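Local coordinates for FAD:protein FMN transferase (Pseudomonas stutzeri ATCC 14405 = CCUG 16156, PDB 5MGY) that probably transfers FMN from FAD onto a threonine of a target protein, releasing AMP, with magnesium as its metal, at residues A[98-104]-A[152-158]; A[185-191]-A[219-225]; A[237-241]-A[253-258]. All coordinates share one frame; numbering follows the deposited sequence.

Contact 1: A[98-104]-A[152-158]. With MG (magnesium ion), chain I.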
ATOM      1  N   PHE A  98       8.357  -0.403   8.701  1.00 37.51           N
ATOM      2  CA  PHE A  98       8.310  -0.112   7.279  1.00 39.82           C
ATOM      3  C   PHE A  98       9.723  -0.044   6.736  1.00 39.90           C
ATOM      4  O   PHE A  98      10.514   0.798   7.188  1.00 41.39           O
ATOM      5  CB  PHE A  98       7.582   1.227   6.980  1.00 40.28           C
ATOM      6  CG  PHE A  98       7.440   1.507   5.521  1.00 40.84           C
ATOM      7  CD1 PHE A  98       6.315   1.098   4.826  1.00 42.14           C
ATOM      8  CD2 PHE A  98       8.475   2.097   4.808  1.00 41.64           C
ATOM      9  CE1 PHE A  98       6.198   1.304   3.454  1.00 41.56           C
ATOM     10  CE2 PHE A  98       8.372   2.289   3.437  1.00 40.07           C
ATOM     11  CZ  PHE A  98       7.229   1.896   2.759  1.00 39.75           C
ATOM     12  N   ASP A  99       9.999  -0.868   5.722  1.00 38.52           N
ATOM     13  CA  ASP A  99      11.315  -0.943   5.089  1.00 38.51           C
ATOM     14  C   ASP A  99      11.188  -1.244   3.566  1.00 36.24           C
ATOM     15  O   ASP A  99      10.719  -2.323   3.118  1.00 35.37           O
ATOM     16  CB  ASP A  99      12.175  -2.018   5.828  1.00 41.81           C
ATOM     17  CG  ASP A  99      13.700  -1.741   5.777  1.00 43.96           C
ATOM     18  OD1 ASP A  99      14.374  -1.843   6.817  1.00 49.36           O
ATOM     19  OD2 ASP A  99      14.244  -1.389   4.722  1.00 45.40           O
ATOM     20  N   LEU A 100      11.690  -0.330   2.766  1.00 34.93           N
ATOM     21  CA  LEU A 100      11.811  -0.588   1.305  1.00 37.71           C
ATOM     22  C   LEU A 100      12.910  -1.582   0.844  1.00 37.77           C
ATOM     23  O   LEU A 100      12.944  -1.906  -0.337  1.00 41.18           O
ATOM     24  CB  LEU A 100      12.050   0.728   0.576  1.00 36.46           C
ATOM     25  CG  LEU A 100      10.984   1.786   0.846  1.00 37.16           C
ATOM     26  CD1 LEU A 100      11.399   3.131   0.332  1.00 39.56           C
ATOM     27  CD2 LEU A 100       9.678   1.383   0.174  1.00 39.18           C
ATOM     28  N   THR A 101      13.769  -2.057   1.754  1.00 34.46           N
ATOM     29  CA  THR A 101      14.990  -2.696   1.395  1.00 35.31           C
ATOM     30  C   THR A 101      14.954  -4.169   1.662  1.00 41.96           C
ATOM     31  O   THR A 101      15.988  -4.783   1.915  1.00 47.59           O
ATOM     32  CB  THR A 101      16.202  -2.063   2.126  1.00 33.54           C
ATOM     33  OG1 THR A 101      16.273  -2.433   3.492  1.00 30.57           O
ATOM     34  CG2 THR A 101      16.125  -0.604   2.078  1.00 32.88           C
ATOM     35  N   LEU A 102      13.796  -4.780   1.532  1.00 48.13           N
ATOM     36  CA  LEU A 102      13.708  -6.207   1.854  1.00 52.27           C
ATOM     37  C   LEU A 102      13.883  -7.125   0.666  1.00 50.11           C
ATOM     38  O   LEU A 102      13.837  -8.343   0.832  1.00 52.69           O
ATOM     39  CB  LEU A 102      12.372  -6.498   2.545  1.00 55.06           C
ATOM     40  CG  LEU A 102      12.296  -6.248   4.057  1.00 57.90           C
ATOM     41  CD1 LEU A 102      13.291  -5.235   4.610  1.00 59.92           C
ATOM     42  CD2 LEU A 102      10.878  -5.804   4.373  1.00 59.49           C
ATOM     43  N   GLU A 103      14.112  -6.576  -0.517  1.00 46.50           N
ATOM     44  CA  GLU A 103      14.109  -7.429  -1.709  1.00 50.74           C
ATOM     45  C   GLU A 103      15.028  -8.659  -1.630  1.00 50.52           C
ATOM     46  O   GLU A 103      14.638  -9.711  -2.109  1.00 48.48           O
ATOM     47  CB  GLU A 103      14.375  -6.600  -2.988  1.00 54.21           C
ATOM     48  CG  GLU A 103      14.373  -7.370  -4.309  1.00 54.04           C
ATOM     49  CD  GLU A 103      13.122  -7.261  -5.187  1.00 55.49           C
ATOM     50  OE1 GLU A 103      11.942  -7.152  -4.750  1.00 49.68           O
ATOM     51  OE2 GLU A 103      13.355  -7.370  -6.399  1.00 60.90           O
ATOM     52  N   PRO A 104      16.221  -8.532  -1.011  1.00 52.31           N
ATOM     53  CA  PRO A 104      17.066  -9.706  -0.832  1.00 51.70           C
ATOM     54  C   PRO A 104      16.490 -10.729   0.109  1.00 52.66           C
ATOM     55  O   PRO A 104      16.742 -11.908  -0.089  1.00 58.00           O
ATOM     56  CB  PRO A 104      18.354  -9.138  -0.257  1.00 54.53           C
ATOM     57  CG  PRO A 104      18.349  -7.688  -0.671  1.00 56.96           C
ATOM     58  CD  PRO A 104      16.901  -7.307  -0.550  1.00 54.27           C
ATOM     59  N   GLN A 152      18.740  -3.724  -2.427  1.00 37.99           N
ATOM     60  CA  GLN A 152      17.736  -3.907  -3.444  1.00 40.62           C
ATOM     61  C   GLN A 152      16.389  -3.382  -2.927  1.00 36.33           C
ATOM     62  O   GLN A 152      15.889  -3.826  -1.888  1.00 35.60           O
ATOM     63  CB  GLN A 152      17.723  -5.349  -3.845  1.00 44.32           C
ATOM     64  CG  GLN A 152      19.100  -5.784  -4.273  1.00 48.42           C
ATOM     65  CD  GLN A 152      19.030  -7.060  -5.095  1.00 53.63           C
ATOM     66  OE1 GLN A 152      18.736  -8.146  -4.571  1.00 52.26           O
ATOM     67  NE2 GLN A 152      19.265  -6.931  -6.405  1.00 59.30           N
ATOM     68  N   LEU A 153      15.857  -2.402  -3.653  1.00 32.67           N
ATOM     69  CA  LEU A 153      14.618  -1.770  -3.313  1.00 30.60           C
ATOM     70  C   LEU A 153      13.421  -2.480  -3.860  1.00 30.67           C
ATOM     71  O   LEU A 153      13.511  -3.217  -4.834  1.00 31.91           O
ATOM     72  CB  LEU A 153      14.629  -0.346  -3.808  1.00 30.96           C
ATOM     73  CG  LEU A 153      15.799   0.505  -3.269  1.00 30.68           C
ATOM     74  CD1 LEU A 153      15.633   1.975  -3.636  1.00 31.14           C
ATOM     75  CD2 LEU A 153      15.962   0.338  -1.782  1.00 29.42           C
ATOM     76  N   ASP A 154      12.308  -2.300  -3.160  1.00 32.46           N
ATOM     77  CA  ASP A 154      10.976  -2.811  -3.552  1.00 34.89           C
ATOM     78  C   ASP A 154       9.926  -1.810  -3.029  1.00 34.41           C
ATOM     79  O   ASP A 154       9.883  -1.486  -1.843  1.00 34.39           O
ATOM     80  CB  ASP A 154      10.689  -4.211  -2.974  1.00 36.74           C
ATOM     81  CG  ASP A 154       9.428  -4.859  -3.570  1.00 38.64           C
ATOM     82  OD1 ASP A 154       9.432  -6.055  -4.009  1.00 42.44           O
ATOM     83  OD2 ASP A 154       8.425  -4.153  -3.638  1.00 38.92           O
ATOM     84  N   PHE A 155       9.061  -1.358  -3.914  1.00 33.67           N
ATOM     85  CA  PHE A 155       8.192  -0.281  -3.599  1.00 34.33           C
ATOM     86  C   PHE A 155       6.757  -0.740  -3.389  1.00 33.70           C
ATOM     87  O   PHE A 155       5.859   0.095  -3.231  1.00 35.61           O
ATOM     88  CB  PHE A 155       8.290   0.793  -4.737  1.00 37.68           C
ATOM     89  CG  PHE A 155       9.543   1.629  -4.654  1.00 37.34           C
ATOM     90  CD1 PHE A 155       9.695   2.604  -3.660  1.00 36.37           C
ATOM     91  CD2 PHE A 155      10.567   1.417  -5.540  1.00 37.38           C
ATOM     92  CE1 PHE A 155      10.866   3.325  -3.559  1.00 37.83           C
ATOM     93  CE2 PHE A 155      11.736   2.138  -5.452  1.00 38.55           C
ATOM     94  CZ  PHE A 155      11.898   3.091  -4.454  1.00 38.72           C
ATOM     95  N   ASN A 156       6.533  -2.054  -3.360  1.00 33.79           N
ATOM     96  CA  ASN A 156       5.175  -2.627  -3.440  1.00 32.22           C
ATOM     97  C   ASN A 156       4.346  -2.258  -2.242  1.00 31.93           C
ATOM     98  O   ASN A 156       3.172  -2.112  -2.364  1.00 34.11           O
ATOM     99  CB  ASN A 156       5.165  -4.161  -3.631  1.00 31.80           C
ATOM    100  CG  ASN A 156       4.894  -4.614  -5.073  1.00 31.53           C
ATOM    101  OD1 ASN A 156       4.185  -3.981  -5.841  1.00 32.56           O
ATOM    102  ND2 ASN A 156       5.404  -5.760  -5.400  1.00 31.74           N
ATOM    103  N   SER A 157       4.950  -2.022  -1.099  1.00 34.81           N
ATOM    104  CA  SER A 157       4.190  -1.732   0.108  1.00 35.44           C
ATOM    105  C   SER A 157       3.484  -0.372   0.035  1.00 33.77           C
ATOM    106  O   SER A 157       2.423  -0.200   0.698  1.00 34.81           O
ATOM    107  CB  SER A 157       5.089  -1.845   1.348  1.00 36.07           C
ATOM    108  OG  SER A 157       6.107  -0.896   1.284  1.00 39.33           O
ATOM    109  N   ILE A 158       4.051   0.547  -0.768  1.00 31.13           N
ATOM    110  CA  ILE A 158       3.432   1.869  -1.128  1.00 31.77           C
ATOM    111  C   ILE A 158       2.987   2.239  -2.578  1.00 31.38           C
ATOM    112  O   ILE A 158       2.303   3.273  -2.766  1.00 29.65           O
ATOM    113  CB  ILE A 158       4.240   3.070  -0.606  1.00 30.17           C
ATOM    114  CG1 ILE A 158       5.691   3.017  -0.999  1.00 32.93           C
ATOM    115  CG2 ILE A 158       4.185   3.070   0.867  1.00 31.11           C
ATOM    116  CD1 ILE A 158       6.503   4.279  -0.615  1.00 31.62           C
TER
HETATM  117 MG    MG I 401       0.985  -2.001   1.163  1.00 51.00          MG
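F98 and E103 both set CG anti to their backbone N (chi1 -176° and -179°), which places the F98 ring beside S157 and I158 and the E103 carboxylate beside D154. The F98 ring brings CE1 to 3.7 Å from I158 CG2, crossing that side chain at about a right angle, and S157 OG lies obliquely beside the ring. E103 bends at chi2, and the two carboxylate planes stand 67° apart. E103 OE1 and D154 OD1 face each other as two acceptors. The backbones meet where D154 N donates to L100 O at 2.9 Å. L100 CD1 rests 3.9 Å from F155 CE1. Each segment has an Asx turn. D99 OD2 takes T101 N and T101 OG1 from the same face of its plane, while D154 OD2 takes N156 N at 2.8 Å. With an alanine in place of D154, N156 N would lose this acceptor, and the loop just before S157 would probably be freer to shift. S157 O binds magnesium at 2.4 Å, and D271 and T275 complete the protein ligands. F98 packs on L90 of helix 78-93. F155 fits between that helix and helix 61-67, and helix 159-173 starts directly after I158.

Contact 2: A[185-191]-A[219-225]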
ATOM      1  N   GLY A 185      -7.108  -2.497  -4.708  1.00 46.33           N
ATOM      2  CA  GLY A 185      -7.597  -2.502  -3.360  1.00 45.88           C
ATOM      3  C   GLY A 185      -7.422  -1.219  -2.603  1.00 45.53           C
ATOM      4  O   GLY A 185      -8.315  -0.830  -1.867  1.00 48.41           O
ATOM      5  N   GLU A 186      -6.300  -0.540  -2.770  1.00 43.22           N
ATOM      6  CA  GLU A 186      -6.155   0.817  -2.223  1.00 40.31           C
ATOM      7  C   GLU A 186      -7.139   1.744  -2.927  1.00 37.91           C
ATOM      8  O   GLU A 186      -7.365   1.625  -4.115  1.00 35.83           O
ATOM      9  CB  GLU A 186      -4.717   1.374  -2.418  1.00 39.02           C
ATOM     10  CG  GLU A 186      -3.720   0.893  -1.389  1.00 39.07           C
ATOM     11  CD  GLU A 186      -3.533  -0.601  -1.382  1.00 41.23           C
ATOM     12  OE1 GLU A 186      -3.646  -1.194  -2.477  1.00 47.63           O
ATOM     13  OE2 GLU A 186      -3.269  -1.190  -0.293  1.00 44.66           O
ATOM     14  N   LEU A 187      -7.711   2.677  -2.182  1.00 38.88           N
ATOM     15  CA  LEU A 187      -8.614   3.625  -2.747  1.00 37.84           C
ATOM     16  C   LEU A 187      -8.787   4.875  -1.959  1.00 35.45           C
ATOM     17  O   LEU A 187      -8.447   4.959  -0.790  1.00 32.74           O
ATOM     18  CB  LEU A 187      -9.963   2.990  -2.996  1.00 43.54           C
ATOM     19  CG  LEU A 187     -10.875   2.478  -1.889  1.00 49.94           C
ATOM     20  CD1 LEU A 187     -11.578   3.606  -1.122  1.00 51.69           C
ATOM     21  CD2 LEU A 187     -11.934   1.550  -2.515  1.00 51.24           C
ATOM     22  N   LYS A 188      -9.351   5.861  -2.648  1.00 33.92           N
ATOM     23  CA  LYS A 188      -9.714   7.121  -2.047  1.00 32.27           C
ATOM     24  C   LYS A 188     -10.929   7.738  -2.773  1.00 35.15           C
ATOM     25  O   LYS A 188     -11.126   7.572  -3.969  1.00 35.57           O
ATOM     26  CB  LYS A 188      -8.505   8.030  -2.044  1.00 29.86           C
ATOM     27  CG  LYS A 188      -8.762   9.394  -1.474  1.00 28.63           C
ATOM     28  CD  LYS A 188      -7.493  10.225  -1.312  1.00 27.91           C
ATOM     29  CE  LYS A 188      -7.903  11.626  -0.848  1.00 27.78           C
ATOM     30  NZ  LYS A 188      -6.903  12.699  -0.787  1.00 26.43           N
ATOM     31  N   ALA A 189     -11.751   8.442  -2.030  1.00 37.75           N
ATOM     32  CA  ALA A 189     -12.855   9.112  -2.628  1.00 41.70           C
ATOM     33  C   ALA A 189     -13.042  10.473  -2.030  1.00 41.94           C
ATOM     34  O   ALA A 189     -12.636  10.725  -0.891  1.00 38.59           O
ATOM     35  CB  ALA A 189     -14.125   8.280  -2.449  1.00 46.75           C
ATOM     36  N   GLU A 190     -13.712  11.326  -2.809  1.00 44.62           N
ATOM     37  CA  GLU A 190     -14.017  12.706  -2.399  1.00 45.65           C
ATOM     38  C   GLU A 190     -15.260  13.229  -3.074  1.00 45.89           C
ATOM     39  O   GLU A 190     -15.712  12.674  -4.054  1.00 47.51           O
ATOM     40  CB  GLU A 190     -12.860  13.595  -2.747  1.00 46.31           C
ATOM     41  CG  GLU A 190     -12.914  14.960  -2.132  1.00 46.62           C
ATOM     42  CD  GLU A 190     -11.553  15.530  -1.906  1.00 50.13           C
ATOM     43  OE1 GLU A 190     -11.525  16.646  -1.378  1.00 55.35           O
ATOM     44  OE2 GLU A 190     -10.512  14.892  -2.262  1.00 55.73           O
ATOM     45  N   GLY A 191     -15.837  14.270  -2.499  1.00 47.76           N
ATOM     46  CA  GLY A 191     -17.078  14.816  -2.973  1.00 48.77           C
ATOM     47  C   GLY A 191     -18.275  13.948  -2.663  1.00 49.51           C
ATOM     48  O   GLY A 191     -18.220  13.047  -1.815  1.00 42.17           O
ATOM     49  N   LEU A 219     -16.353   8.010   2.728  1.00 47.69           N
ATOM     50  CA  LEU A 219     -15.058   8.602   2.425  1.00 45.94           C
ATOM     51  C   LEU A 219     -15.256   9.920   1.735  1.00 46.44           C
ATOM     52  O   LEU A 219     -15.919   9.989   0.695  1.00 49.47           O
ATOM     53  CB  LEU A 219     -14.249   7.689   1.522  1.00 47.04           C
ATOM     54  CG  LEU A 219     -13.860   6.320   2.092  1.00 49.52           C
ATOM     55  CD1 LEU A 219     -13.239   5.432   1.043  1.00 50.21           C
ATOM     56  CD2 LEU A 219     -12.879   6.463   3.218  1.00 49.86           C
ATOM     57  N   ASP A 220     -14.711  10.977   2.314  1.00 46.88           N
ATOM     58  CA  ASP A 220     -14.769  12.312   1.695  1.00 47.87           C
ATOM     59  C   ASP A 220     -13.421  12.968   1.980  1.00 45.46           C
ATOM     60  O   ASP A 220     -13.240  13.640   2.968  1.00 43.18           O
ATOM     61  CB  ASP A 220     -15.958  13.163   2.230  1.00 49.37           C
ATOM     62  CG  ASP A 220     -16.171  14.537   1.457  1.00 51.64           C
ATOM     63  OD1 ASP A 220     -17.086  15.321   1.832  1.00 55.67           O
ATOM     64  OD2 ASP A 220     -15.454  14.858   0.489  1.00 47.97           O
ATOM     65  N   GLY A 221     -12.472  12.741   1.089  1.00 45.12           N
ATOM     66  CA  GLY A 221     -11.131  13.285   1.211  1.00 41.27           C
ATOM     67  C   GLY A 221     -10.199  12.351   1.932  1.00 39.32           C
ATOM     68  O   GLY A 221      -9.180  12.779   2.427  1.00 37.75           O
ATOM     69  N   MET A 222     -10.499  11.056   1.917  1.00 40.42           N
ATOM     70  CA  MET A 222      -9.735  10.079   2.691  1.00 39.74           C
ATOM     71  C   MET A 222      -9.457   8.824   1.866  1.00 34.86           C
ATOM     72  O   MET A 222     -10.357   8.316   1.205  1.00 31.56           O
ATOM     73  CB  MET A 222     -10.567   9.697   3.945  1.00 43.10           C
ATOM     74  CG  MET A 222     -10.774  10.809   4.965  1.00 42.10           C
ATOM     75  SD  MET A 222      -9.217  11.063   5.787  1.00 45.93           S
ATOM     76  CE  MET A 222      -9.710  11.730   7.376  1.00 50.06           C
ATOM     77  N   GLY A 223      -8.231   8.303   1.976  1.00 33.45           N
ATOM     78  CA  GLY A 223      -7.833   7.038   1.326  1.00 32.43           C
ATOM     79  C   GLY A 223      -7.815   5.906   2.331  1.00 31.81           C
ATOM     80  O   GLY A 223      -7.691   6.149   3.511  1.00 31.95           O
ATOM     81  N   VAL A 224      -7.945   4.678   1.845  1.00 31.75           N
ATOM     82  CA  VAL A 224      -8.082   3.488   2.659  1.00 32.05           C
ATOM     83  C   VAL A 224      -7.149   2.449   2.102  1.00 34.23           C
ATOM     84  O   VAL A 224      -6.998   2.298   0.865  1.00 34.25           O
ATOM     85  CB  VAL A 224      -9.524   2.937   2.561  1.00 34.11           C
ATOM     86  CG1 VAL A 224      -9.715   1.554   3.195  1.00 33.76           C
ATOM     87  CG2 VAL A 224     -10.448   3.903   3.258  1.00 35.87           C
ATOM     88  N   SER A 225      -6.535   1.680   2.988  1.00 34.75           N
ATOM     89  CA  SER A 225      -5.700   0.600   2.507  1.00 36.89           C
ATOM     90  C   SER A 225      -5.833  -0.561   3.433  1.00 39.07           C
ATOM     91  O   SER A 225      -5.790  -0.371   4.642  1.00 36.88           O
ATOM     92  CB  SER A 225      -4.253   1.059   2.450  1.00 36.43           C
ATOM     93  OG  SER A 225      -3.388  -0.058   2.353  1.00 36.27           O
TER
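D220 turns a face of its carboxylate to G191, whose backbone N donates to OD2 at 3.1 Å from 51° above the plane. The E190 carboxylate stands nearby, its plane 67° from that of D220, and its OE2 forms a salt bridge with K172. At the other end, the E186 carboxylate is met at its anti lone pair: S225 OG donates to E186 OE2 at 2.9 Å. The E186 chain bends at chi2 (61°) to reach it. Between these ends the backbones run antiparallel. L187 and V224 are doubly bonded: V224 N donates to L187 O at 2.7 Å, and L187 N to V224 O at 3.2 Å. At A189 the bond comes from G221 N, 2.8 Å from A189 O, in the turn leading into strand 222-227. K188 and G223 are a non-hydrogen-bonded pair. The extended K188 chain lies along the backbone of G221 and M222, with CG 3.3 Å from M222 O, and its NZ bonds to K265 O. On the other face, A189 CB sits 4.0 Å from L219 CB, and L187 also meets L219. This is antiparallel pairing of two neighbouring strands inside the eight-stranded sheet, and its E186 end lies beside the magnesium site.

Contact 3: A[237-241]-A[253-258]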
ATOM      1  N   ASP A 237       1.616 -26.396   9.300  1.00121.86           N
ATOM      2  CA  ASP A 237       2.014 -27.156  10.499  1.00126.84           C
ATOM      3  C   ASP A 237       1.673 -26.511  11.855  1.00122.84           C
ATOM      4  O   ASP A 237       2.415 -26.685  12.805  1.00131.28           O
ATOM      5  CB  ASP A 237       3.519 -27.500  10.446  1.00128.61           C
ATOM      6  CG  ASP A 237       3.844 -28.485   9.370  1.00127.88           C
ATOM      7  OD1 ASP A 237       3.654 -29.677   9.635  1.00125.73           O
ATOM      8  OD2 ASP A 237       4.273 -28.062   8.272  1.00120.90           O
ATOM      9  N   GLY A 238       0.566 -25.774  11.949  1.00115.25           N
ATOM     10  CA  GLY A 238       0.178 -25.114  13.213  1.00111.06           C
ATOM     11  C   GLY A 238       0.952 -23.837  13.527  1.00110.45           C
ATOM     12  O   GLY A 238       0.793 -23.274  14.613  1.00114.09           O
ATOM     13  N   ARG A 239       1.784 -23.393  12.576  1.00104.87           N
ATOM     14  CA  ARG A 239       2.556 -22.161  12.661  1.00 97.87           C
ATOM     15  C   ARG A 239       2.086 -21.277  11.503  1.00 90.69           C
ATOM     16  O   ARG A 239       1.853 -21.756  10.409  1.00 89.18           O
ATOM     17  CB  ARG A 239       4.047 -22.456  12.528  1.00 97.74           C
ATOM     18  CG  ARG A 239       4.928 -21.251  12.818  1.00101.00           C
ATOM     19  CD  ARG A 239       6.382 -21.474  12.430  1.00106.90           C
ATOM     20  NE  ARG A 239       6.865 -22.814  12.782  1.00115.84           N
ATOM     21  CZ  ARG A 239       7.349 -23.210  13.970  1.00122.45           C
ATOM     22  NH1 ARG A 239       7.738 -24.463  14.138  1.00123.64           N
ATOM     23  NH2 ARG A 239       7.480 -22.394  15.002  1.00125.75           N
ATOM     24  N   ARG A 240       1.975 -19.985  11.725  1.00 81.53           N
ATOM     25  CA  ARG A 240       1.425 -19.127  10.677  1.00 75.44           C
ATOM     26  C   ARG A 240       2.293 -18.960   9.414  1.00 70.13           C
ATOM     27  O   ARG A 240       3.458 -18.617   9.488  1.00 66.29           O
ATOM     28  CB  ARG A 240       1.163 -17.739  11.206  1.00 75.50           C
ATOM     29  CG  ARG A 240       0.850 -16.763  10.093  1.00 69.79           C
ATOM     30  CD  ARG A 240       0.169 -15.526  10.545  1.00 65.93           C
ATOM     31  NE  ARG A 240      -0.465 -14.845   9.421  1.00 59.46           N
ATOM     32  CZ  ARG A 240      -0.857 -13.572   9.457  1.00 57.32           C
ATOM     33  NH1 ARG A 240      -1.417 -13.033   8.391  1.00 53.13           N
ATOM     34  NH2 ARG A 240      -0.682 -12.823  10.562  1.00 58.37           N
ATOM     35  N   TYR A 241       1.667 -19.170   8.269  1.00 69.28           N
ATOM     36  CA  TYR A 241       2.273 -18.959   6.950  1.00 71.63           C
ATOM     37  C   TYR A 241       1.859 -17.610   6.278  1.00 71.19           C
ATOM     38  O   TYR A 241       0.676 -17.313   6.104  1.00 71.69           O
ATOM     39  CB  TYR A 241       1.935 -20.139   6.014  1.00 74.32           C
ATOM     40  CG  TYR A 241       2.848 -20.157   4.832  1.00 75.10           C
ATOM     41  CD1 TYR A 241       4.000 -20.982   4.836  1.00 83.87           C
ATOM     42  CD2 TYR A 241       2.570 -19.337   3.697  1.00 73.91           C
ATOM     43  CE1 TYR A 241       4.867 -20.944   3.735  1.00 86.74           C
ATOM     44  CE2 TYR A 241       3.404 -19.269   2.605  1.00 74.97           C
ATOM     45  CZ  TYR A 241       4.539 -20.055   2.605  1.00 81.44           C
ATOM     46  OH  TYR A 241       5.300 -19.958   1.472  1.00 80.00           O
ATOM     47  N   ILE A 253       6.544 -13.387   9.832  1.00 52.74           N
ATOM     48  CA  ILE A 253       5.789 -13.043  10.977  1.00 50.97           C
ATOM     49  C   ILE A 253       5.085 -14.267  11.521  1.00 55.12           C
ATOM     50  O   ILE A 253       4.597 -15.097  10.753  1.00 50.20           O
ATOM     51  CB  ILE A 253       4.746 -11.963  10.663  1.00 47.97           C
ATOM     52  CG1 ILE A 253       3.827 -12.390   9.503  1.00 47.19           C
ATOM     53  CG2 ILE A 253       5.431 -10.651  10.371  1.00 45.64           C
ATOM     54  CD1 ILE A 253       2.508 -11.669   9.531  1.00 48.03           C
ATOM     55  N   GLU A 254       5.039 -14.336  12.850  1.00 62.06           N
ATOM     56  CA  GLU A 254       4.438 -15.440  13.585  1.00 64.24           C
ATOM     57  C   GLU A 254       3.045 -15.158  14.086  1.00 58.02           C
ATOM     58  O   GLU A 254       2.317 -16.081  14.309  1.00 54.13           O
ATOM     59  CB  GLU A 254       5.330 -15.775  14.791  1.00 72.41           C
ATOM     60  CG  GLU A 254       6.727 -16.252  14.383  1.00 78.13           C
ATOM     61  CD  GLU A 254       7.075 -17.664  14.865  1.00 77.67           C
ATOM     62  OE1 GLU A 254       6.870 -18.028  16.048  1.00 81.21           O
ATOM     63  OE2 GLU A 254       7.569 -18.408  14.023  1.00 71.36           O
ATOM     64  N   HIS A 255       2.712 -13.883  14.264  1.00 58.66           N
ATOM     65  CA  HIS A 255       1.520 -13.427  15.017  1.00 58.69           C
ATOM     66  C   HIS A 255       0.193 -13.623  14.282  1.00 58.99           C
ATOM     67  O   HIS A 255       0.147 -14.025  13.123  1.00 54.48           O
ATOM     68  CB  HIS A 255       1.657 -11.945  15.336  1.00 56.47           C
ATOM     69  CG  HIS A 255       1.654 -11.078  14.118  1.00 55.65           C
ATOM     70  ND1 HIS A 255       2.725 -10.283  13.777  1.00 55.90           N
ATOM     71  CD2 HIS A 255       0.737 -10.911  13.137  1.00 52.68           C
ATOM     72  CE1 HIS A 255       2.451  -9.639  12.664  1.00 52.96           C
ATOM     73  NE2 HIS A 255       1.253 -10.005  12.255  1.00 51.95           N
ATOM     74  N   HIS A 256      -0.887 -13.251  14.952  1.00 61.71           N
ATOM     75  CA  HIS A 256      -2.216 -13.603  14.495  1.00 60.49           C
ATOM     76  C   HIS A 256      -3.002 -12.518  13.730  1.00 56.60           C
ATOM     77  O   HIS A 256      -4.112 -12.756  13.374  1.00 55.50           O
ATOM     78  CB  HIS A 256      -3.010 -14.071  15.702  1.00 66.10           C
ATOM     79  CG  HIS A 256      -2.446 -15.298  16.381  1.00 74.59           C
ATOM     80  ND1 HIS A 256      -2.241 -16.504  15.725  1.00 73.60           N
ATOM     81  CD2 HIS A 256      -2.111 -15.518  17.677  1.00 76.81           C
ATOM     82  CE1 HIS A 256      -1.768 -17.393  16.573  1.00 70.55           C
ATOM     83  NE2 HIS A 256      -1.679 -16.819  17.763  1.00 77.08           N
ATOM     84  N   LEU A 257      -2.470 -11.321  13.517  1.00 53.76           N
ATOM     85  CA  LEU A 257      -3.174 -10.290  12.717  1.00 47.61           C
ATOM     86  C   LEU A 257      -3.449 -10.719  11.280  1.00 45.29           C
ATOM     87  O   LEU A 257      -2.520 -10.960  10.530  1.00 40.16           O
ATOM     88  CB  LEU A 257      -2.367  -9.002  12.687  1.00 47.32           C
ATOM     89  CG  LEU A 257      -3.008  -7.768  12.065  1.00 46.79           C
ATOM     90  CD1 LEU A 257      -4.361  -7.512  12.711  1.00 49.33           C
ATOM     91  CD2 LEU A 257      -2.092  -6.571  12.293  1.00 45.77           C
ATOM     92  N   ALA A 258      -4.727 -10.817  10.907  1.00 44.14           N
ATOM     93  CA  ALA A 258      -5.130 -11.358   9.604  1.00 43.94           C
ATOM     94  C   ALA A 258      -5.394 -10.274   8.539  1.00 45.55           C
ATOM     95  O   ALA A 258      -5.229 -10.494   7.340  1.00 45.65           O
ATOM     96  CB  ALA A 258      -6.365 -12.224   9.757  1.00 45.38           C
TER
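R240 reaches from a small beta-hairpin to the chain that leads into strand 257-264. Strand 239-241 is the second arm of this hairpin and pairs with strand 234-236. The backbone angles of D237 and G238 are close to those of a type I' turn. R240 CG is anti to the backbone N (chi1 169°), and the chain stays extended as far as NE. This extended reach carries the guanidinium to two backbone carbonyls. NH2 does most of the work. R240 NH2 donates to H255 O at 2.9 Å in a nearly straight bond (166°), with that oxygen close to the guanidinium plane. R240 NH2 also donates to L257 O at 2.6 Å, in a more bent bond (138°) whose acceptor is tilted from the same plane. Both carbonyls are approached from above their own planes. R240 NH1 adds a weak bond to L257 O at 3.2 Å, which gives this oxygen two donors from one guanidinium. The bonds to the carbonyls of H255 and L257, two residues apart, fix how the group is turned. The carbonyl oxygens probably offset part of its positive charge. I253 CD1 packs over one face of the guanidinium. The H255 ring meets it obliquely, with H255 CD2 3.5 Å from R240 NH2.

Other polar groups have different partners. H256 ND1 is hydrogen-bonded to Y233 OH. The backbone bond of A258 with V299 pairs strand 257-264 with strand 295-301 in the large sheet, and Y241 bonds to F234 across the hairpin. R239 bends at chi3 and lies near E254 on the exposed side. R239 NH2 and E254 OE2 are 4.1 Å apart, too far for a salt bridge. E254 OE2 comes nearer to the aliphatic part, 3.7 Å from R239 CD.

In the fold
From the N terminus, contact 1 comes first. It closes a loop of 47 residues that includes helix 123-131 and strands 138-141 and 144-147, and joins the start of helix 103-108 to the loop before helix 159-173. The chain then enters the large sheet. Contact 2 closes 27 residues there, with strand 199-205 and most of strand 213-219 between its segments. Contact 3 spans 11 residues without helix or strand and ties hairpin 234-241 to the start of strand 257-264. The three are in series, so none nests in or crosses another. Contacts 2 and 3 reach neighbouring strands, 222-227 and 257-264. Contact 1 supplies a magnesium ligand and contact 2 borders the site, on opposite sides of the chain's centre.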